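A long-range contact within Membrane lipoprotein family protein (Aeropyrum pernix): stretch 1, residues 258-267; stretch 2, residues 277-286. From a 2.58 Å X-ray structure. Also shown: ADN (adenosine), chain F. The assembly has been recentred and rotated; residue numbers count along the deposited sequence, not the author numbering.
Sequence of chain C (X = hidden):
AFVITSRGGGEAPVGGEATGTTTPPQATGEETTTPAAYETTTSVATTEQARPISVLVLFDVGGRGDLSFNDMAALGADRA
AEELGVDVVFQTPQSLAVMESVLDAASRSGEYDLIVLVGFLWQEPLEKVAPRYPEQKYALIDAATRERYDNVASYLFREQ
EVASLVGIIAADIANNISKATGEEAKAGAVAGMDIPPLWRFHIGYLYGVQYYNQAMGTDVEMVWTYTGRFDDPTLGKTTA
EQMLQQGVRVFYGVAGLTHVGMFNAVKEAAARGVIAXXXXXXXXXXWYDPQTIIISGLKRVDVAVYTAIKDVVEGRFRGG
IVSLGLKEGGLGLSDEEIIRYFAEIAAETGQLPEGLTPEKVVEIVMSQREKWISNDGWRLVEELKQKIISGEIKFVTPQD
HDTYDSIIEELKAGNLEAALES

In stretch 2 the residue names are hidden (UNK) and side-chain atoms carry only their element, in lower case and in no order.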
# COMPACT_ATOMS: atom_id res chain seq x y z
N THR C 258 -3.61 10.42 -3.41
CA THR C 258 -4.95 10.56 -3.96
C THR C 258 -6.01 10.18 -2.94
O THR C 258 -7.01 10.87 -2.81
CB THR C 258 -5.16 9.71 -5.24
OG1 THR C 258 -4.12 9.98 -6.19
CG2 THR C 258 -6.51 10.02 -5.89
N HIS C 259 -5.80 9.11 -2.20
CA HIS C 259 -6.85 8.67 -1.28
C HIS C 259 -6.86 9.40 0.05
O HIS C 259 -7.58 8.99 0.94
CB HIS C 259 -6.88 7.15 -1.08
CG HIS C 259 -5.75 6.61 -0.26
ND1 HIS C 259 -4.61 6.10 -0.83
CD2 HIS C 259 -5.61 6.45 1.07
CE1 HIS C 259 -3.81 5.66 0.12
NE2 HIS C 259 -4.39 5.86 1.28
N VAL C 260 -6.08 10.47 0.20
CA VAL C 260 -6.31 11.36 1.32
C VAL C 260 -7.62 12.09 1.07
O VAL C 260 -8.37 12.34 2.00
CB VAL C 260 -5.16 12.35 1.55
CG1 VAL C 260 -5.60 13.47 2.51
CG2 VAL C 260 -3.95 11.62 2.11
N GLY C 261 -7.91 12.40 -0.19
CA GLY C 261 -9.22 12.92 -0.55
C GLY C 261 -10.31 11.94 -0.19
O GLY C 261 -11.36 12.31 0.30
N MSE C 262 -10.06 10.67 -0.45
CA MSE C 262 -11.01 9.65 -0.05
C MSE C 262 -11.33 9.77 1.42
O MSE C 262 -12.49 9.77 1.80
CB MSE C 262 -10.41 8.28 -0.36
CG MSE C 262 -11.41 7.16 -0.19
SE MSE C 262 -10.40 5.48 -0.00
CE MSE C 262 -9.77 5.64 1.87
N PHE C 263 -10.30 9.86 2.25
CA PHE C 263 -10.46 10.00 3.70
C PHE C 263 -11.35 11.17 4.02
O PHE C 263 -12.23 11.08 4.88
CB PHE C 263 -9.14 10.27 4.40
CG PHE C 263 -8.21 9.10 4.46
CD1 PHE C 263 -8.67 7.79 4.44
CD2 PHE C 263 -6.84 9.31 4.61
CE1 PHE C 263 -7.78 6.73 4.52
CE2 PHE C 263 -5.95 8.26 4.71
CZ PHE C 263 -6.42 6.97 4.66
N ASN C 264 -11.12 12.28 3.34
CA ASN C 264 -11.90 13.48 3.59
C ASN C 264 -13.35 13.33 3.17
O ASN C 264 -14.22 13.91 3.79
CB ASN C 264 -11.25 14.69 2.96
CG ASN C 264 -9.92 15.01 3.60
OD1 ASN C 264 -9.70 14.81 4.79
ND2 ASN C 264 -9.01 15.52 2.80
N ALA C 265 -13.62 12.54 2.14
CA ALA C 265 -14.98 12.30 1.69
C ALA C 265 -15.79 11.49 2.71
O ALA C 265 -16.99 11.75 2.92
CB ALA C 265 -14.96 11.59 0.34
N VAL C 266 -15.12 10.52 3.33
CA VAL C 266 -15.73 9.65 4.34
C VAL C 266 -15.96 10.44 5.64
O VAL C 266 -16.93 10.17 6.36
CB VAL C 266 -14.87 8.37 4.58
CG1 VAL C 266 -15.47 7.46 5.66
CG2 VAL C 266 -14.70 7.59 3.29
N LYS C 267 -15.11 11.41 5.94
CA LYS C 267 -15.33 12.30 7.10
C LYS C 267 -16.62 13.11 6.97
O LYS C 267 -17.39 13.23 7.92
CB LYS C 267 -14.18 13.28 7.28
CG LYS C 267 -12.87 12.66 7.72
CD LYS C 267 -12.02 13.61 8.54
CE LYS C 267 -11.42 14.72 7.71
NZ LYS C 267 -11.32 15.98 8.52
N UNK C 277 -16.62 3.84 6.77
CA UNK C 277 -15.27 3.71 7.30
C UNK C 277 -14.22 3.66 6.20
O UNK C 277 -14.51 3.20 5.10
c UNK C 277 -16.41 3.13 11.66
c UNK C 277 -17.28 1.87 9.36
c UNK C 277 -16.03 2.48 9.37
c UNK C 277 -17.65 2.53 11.63
c UNK C 277 -18.09 1.90 10.49
c UNK C 277 -15.16 2.45 8.15
c UNK C 277 -15.60 3.10 10.53
N UNK C 278 -13.02 4.13 6.51
CA UNK C 278 -11.92 4.10 5.57
C UNK C 278 -10.88 3.09 6.05
O UNK C 278 -10.82 2.75 7.23
o UNK C 278 -12.16 6.46 4.92
c UNK C 278 -11.27 5.49 5.46
N UNK C 279 -10.07 2.61 5.11
CA UNK C 279 -8.97 1.70 5.40
C UNK C 279 -7.65 2.22 4.78
O UNK C 279 -7.55 2.41 3.57
c UNK C 279 -8.14 -0.67 5.20
c UNK C 279 -9.29 0.29 4.87
c UNK C 279 -11.07 -1.58 5.08
c UNK C 279 -10.65 -0.16 5.43
N UNK C 280 -6.65 2.42 5.64
CA UNK C 280 -5.37 3.00 5.24
C UNK C 280 -4.47 2.01 4.54
O UNK C 280 -4.67 0.80 4.63
N UNK C 281 -3.48 2.52 3.82
CA UNK C 281 -2.51 1.65 3.16
C UNK C 281 -1.11 2.24 3.22
O UNK C 281 -0.93 3.46 3.15
o UNK C 281 -2.72 -1.56 2.12
c UNK C 281 -1.80 -0.92 1.60
c UNK C 281 -2.93 1.38 1.70
n UNK C 281 -0.53 -1.35 1.60
c UNK C 281 -2.04 0.43 0.91
N UNK C 282 -0.13 1.33 3.35
CA UNK C 282 1.32 1.59 3.29
C UNK C 282 1.80 1.88 4.69
O UNK C 282 2.45 1.03 5.29
o UNK C 282 1.61 1.06 0.51
o UNK C 282 0.85 3.09 0.02
c UNK C 282 1.37 2.25 0.83
c UNK C 282 1.71 2.67 2.26
N UNK C 283 1.48 3.06 5.21
CA UNK C 283 1.68 3.30 6.64
C UNK C 283 0.36 3.04 7.34
O UNK C 283 -0.67 2.83 6.69
c UNK C 283 2.14 4.72 6.90
N UNK C 284 0.40 3.02 8.67
CA UNK C 284 -0.82 3.11 9.47
C UNK C 284 -1.26 4.56 9.42
O UNK C 284 -0.53 5.43 9.90
c UNK C 284 -0.60 2.69 10.93
o UNK C 284 -1.29 3.56 11.84
N UNK C 285 -2.44 4.80 8.86
CA UNK C 285 -2.93 6.16 8.66
C UNK C 285 -4.12 6.52 9.57
O UNK C 285 -4.78 7.53 9.34
c UNK C 285 -3.30 6.35 7.19
c UNK C 285 -2.11 6.17 6.26
n UNK C 285 -2.11 7.19 4.09
o UNK C 285 -3.19 5.26 4.33
c UNK C 285 -2.52 6.17 4.80
N UNK C 286 -4.36 5.70 10.60
CA UNK C 286 -5.52 5.88 11.48
C UNK C 286 -5.50 7.24 12.13
O UNK C 286 -6.53 7.90 12.30
c UNK C 286 -4.88 2.50 11.54
c UNK C 286 -5.56 4.77 12.55
o UNK C 286 -3.90 3.01 10.97
c UNK C 286 -6.01 3.39 12.04
o UNK C 286 -5.00 1.27 11.71
O5' ADN F . -1.04 3.79 -2.01
C5' ADN F . -1.34 2.48 -2.53
C4' ADN F . -0.26 1.88 -3.43
O4' ADN F . -0.10 2.61 -4.64
C3' ADN F . 1.15 1.78 -2.86
O3' ADN F . 1.31 0.66 -1.99
C2' ADN F . 2.00 1.68 -4.13
O2' ADN F . 2.07 0.36 -4.67
C1' ADN F . 1.25 2.57 -5.09
N9 ADN F . 1.79 3.95 -5.07
C8 ADN F . 1.52 4.92 -4.16
N7 ADN F . 2.18 6.07 -4.47
C5 ADN F . 2.88 5.82 -5.60
C6 ADN F . 3.79 6.57 -6.49
N6 ADN F . 4.10 7.85 -6.20
N1 ADN F . 4.31 5.94 -7.57
C2 ADN F . 4.02 4.65 -7.86
N3 ADN F . 3.20 3.91 -7.10
C4 ADN F . 2.62 4.43 -5.99
O HOH W 1 -11.56 8.67 6.63

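Position 277 opens the strand with seven side-chain carbons, one leading into a six-membered ring without any heteroatom. The CA-to-CB bond points away from the helix, and contact is left to the backbone, whose N lies 4.0 Å from CG1 of Val 266. This is Phe 277.

At position 278 the side chain is one carbon followed by one oxygen, directed toward the helix. The carbon, CB, lies 3.6 Å from CD1 of Phe 263, at the ring edge, and 3.9 Å from CE of Met 262, while the oxygen sits 3.2 Å from CG2 of Val 266. A single unbranched hydroxyl identifies Ser 278. Water 1 joins its OG (2.9 Å) to the backbone O of Phe 263 (3.1 Å), donating to the latter.

Position 279 has four carbons, forked at the first, with one arm two carbons long, and points away from the helix. This beta-branched pattern is Ile 279.

Position 280 has no side-chain atoms and is therefore Gly 280. Its CA lies 4.1 Å from CZ of Phe 263.

Position 281 carries three carbons, the third bearing one oxygen and one nitrogen, as in a glutamine. The side chain of Gln 281 leads away, and its backbone N comes 4.3 Å from NE2 of His 259.

Position 282 has two carbons, the second holding two oxygens: the carboxylate of Asp 282. It makes no contact with the helix but binds adenosine, accepting from O3' at OD1 (2.5 Å) and from O5' at OD2 (2.9 Å).

Position 283, with one carbon, is Ala 283, and position 284, with one carbon and one oxygen, is Ser 284; both are out of reach of the helix.

Position 285 again shows three carbons, the last carrying one oxygen and one nitrogen, but here the chain points toward the helix. It is Gln 285. Its OE1 accepts a 2.8 Å hydrogen bond from the backbone N of Gln 281 and a weak, nearly straight one from NE2 of His 259 at 3.3 Å.

Position 286 has three carbons, the third with two oxygens, and points away: Glu 286, whose OE1 accepts from OG of Ser 284 at 2.8 Å.

The strand runs nearly antiparallel to the helix, their axes 8.3 Å apart at closest. Small Ser 278 packs among Met 262, Phe 263 and Val 266, and Gln 285 folds back to tie His 259 to the strand backbone.

Stretch 2, residues 277-286: FSIGQDASQE
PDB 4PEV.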